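Local coordinates for adenosyl-chloride synthase (Thermotoga maritima, PDB 2ZBV) that binds adenosine and probably cleaves S-adenosyl-L-methionine by attack of a small nucleophile on the 5' carbon of its adenosyl group, releasing methionine, at the interface of chains A and B. Sequence-based numbering; all coordinates share one arbitrary frame. Chains: chain A/B, Uncharacterized conserved protein.

The interface of chains A and B. Residues chain A 69, 71, 125; chain B 218-220, 231-232.
The phenyl ring of B:Phe220 takes the methyl CG2 of A:Thr125 over one face, 3.6 Å above the ring plane and displaced toward the rim. Its CE2 corner also reaches the CB of A:Thr125 at 3.5 Å. On the CD2-CE2 side, methyl CG1 of A:Val71 approaches at an oblique angle and lies 3.6 Å from CD2 of B:Phe220. The imidazole of B:His231 meets A:Thr125 from the opposite direction: hydroxyl OG1 sits in the ring plane at the edge, 3.5 Å from CE1 of B:His231. A:Thr125 is thus shared between two rings: its chi1 of 60° sets OG1 at the edge of the imidazole, while CG2, anti to the carbonyl carbon, wedges between the phenyl face and the imidazole, 3.6 Å from ND1 of B:His231. The same methyl also packs 3.2 Å from the backbone O of B:Lys218. Alongside, methyl CB of B:Ala219 rests 3.3 Å from the carbonyl O of A:Val71. With an alanine at B:Phe220, CG2 of A:Thr125 and CG1 of A:Val71 would probably lose their aromatic partner and a gap would open at the seam. A:Tyr69, A:Val71 and A:Thr125 line the adenosine pocket from the N-terminal domain, and B:Phe220 lines it from the C-terminal domain of the neighbour; in keeping with the trimers of this family, the patch forms part of a composite nucleoside site between subunits, so binding probably depends on assembly.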
loop_
_atom_site.group_PDB
_atom_site.type_symbol
_atom_site.label_atom_id
_atom_site.label_comp_id
_atom_site.label_asym_id
_atom_site.label_seq_id
_atom_site.Cartn_x
_atom_site.Cartn_y
_atom_site.Cartn_z
ATOM N N TYR A 69 6.012 -16.975 -11.716
ATOM C CA TYR A 69 7.210 -16.811 -12.546
ATOM C C TYR A 69 7.124 -17.611 -13.846
ATOM O O TYR A 69 7.795 -17.286 -14.825
ATOM C CB TYR A 69 8.457 -17.237 -11.762
ATOM C CG TYR A 69 8.412 -18.681 -11.296
ATOM C CD1 TYR A 69 8.849 -19.718 -12.118
ATOM C CD2 TYR A 69 7.895 -19.007 -10.044
ATOM C CE1 TYR A 69 8.770 -21.052 -11.705
ATOM C CE2 TYR A 69 7.807 -20.330 -9.620
ATOM C CZ TYR A 69 8.243 -21.347 -10.453
ATOM O OH TYR A 69 8.127 -22.654 -10.039
ATOM N N VAL A 71 4.572 -17.814 -15.755
ATOM C CA VAL A 71 3.484 -17.279 -16.552
ATOM C C VAL A 71 3.813 -17.440 -18.043
ATOM O O VAL A 71 4.929 -17.150 -18.479
ATOM C CB VAL A 71 3.241 -15.782 -16.214
ATOM C CG1 VAL A 71 4.468 -14.944 -16.610
ATOM C CG2 VAL A 71 1.985 -15.279 -16.911
ATOM N N THR A 125 2.557 -12.707 -20.650
ATOM C CA THR A 125 3.135 -12.595 -19.320
ATOM C C THR A 125 2.307 -11.943 -18.207
ATOM O O THR A 125 2.856 -11.583 -17.168
ATOM C CB THR A 125 4.505 -11.880 -19.406
ATOM O OG1 THR A 125 4.333 -10.572 -19.961
ATOM C CG2 THR A 125 5.460 -12.671 -20.306
ATOM N N LYS B 218 8.227 -15.226 -25.641
ATOM C CA LYS B 218 6.861 -14.917 -25.254
ATOM C C LYS B 218 6.737 -14.952 -23.733
ATOM O O LYS B 218 6.090 -14.093 -23.146
ATOM C CB LYS B 218 5.893 -15.921 -25.894
ATOM C CG LYS B 218 5.893 -15.883 -27.418
ATOM C CD LYS B 218 4.880 -16.850 -28.003
ATOM C CE LYS B 218 4.818 -16.732 -29.518
ATOM N NZ LYS B 218 3.650 -17.476 -30.080
ATOM N N ALA B 219 7.383 -15.931 -23.103
ATOM C CA ALA B 219 7.337 -16.072 -21.647
ATOM C C ALA B 219 8.727 -15.980 -21.011
ATOM O O ALA B 219 9.717 -16.407 -21.602
ATOM C CB ALA B 219 6.692 -17.407 -21.278
ATOM N N PHE B 220 8.796 -15.429 -19.802
ATOM C CA PHE B 220 10.067 -15.308 -19.088
ATOM C C PHE B 220 10.738 -16.675 -19.061
ATOM O O PHE B 220 11.953 -16.794 -19.258
ATOM C CB PHE B 220 9.835 -14.850 -17.645
ATOM C CG PHE B 220 9.054 -13.572 -17.532
ATOM C CD1 PHE B 220 9.621 -12.356 -17.912
ATOM C CD2 PHE B 220 7.742 -13.587 -17.068
ATOM C CE1 PHE B 220 8.891 -11.178 -17.832
ATOM C CE2 PHE B 220 7.004 -12.414 -16.984
ATOM C CZ PHE B 220 7.575 -11.206 -17.366
ATOM N N HIS B 231 10.510 -9.103 -25.036
ATOM C CA HIS B 231 9.146 -9.567 -25.273
ATOM C C HIS B 231 8.144 -8.422 -25.138
ATOM O O HIS B 231 8.495 -7.323 -24.720
ATOM C CB HIS B 231 8.795 -10.646 -24.244
ATOM C CG HIS B 231 8.619 -10.105 -22.859
ATOM N ND1 HIS B 231 7.447 -10.248 -22.149
ATOM C CD2 HIS B 231 9.434 -9.346 -22.089
ATOM C CE1 HIS B 231 7.544 -9.596 -21.004
ATOM N NE2 HIS B 231 8.740 -9.039 -20.943
ATOM N N PRO B 232 6.876 -8.673 -25.491
ATOM C CA PRO B 232 5.882 -7.608 -25.370
ATOM C C PRO B 232 5.314 -7.632 -23.954
ATOM O O PRO B 232 4.954 -8.700 -23.455
ATOM C CB PRO B 232 4.843 -7.998 -26.408
ATOM C CG PRO B 232 4.833 -9.499 -26.294
ATOM C CD PRO B 232 6.315 -9.850 -26.182
#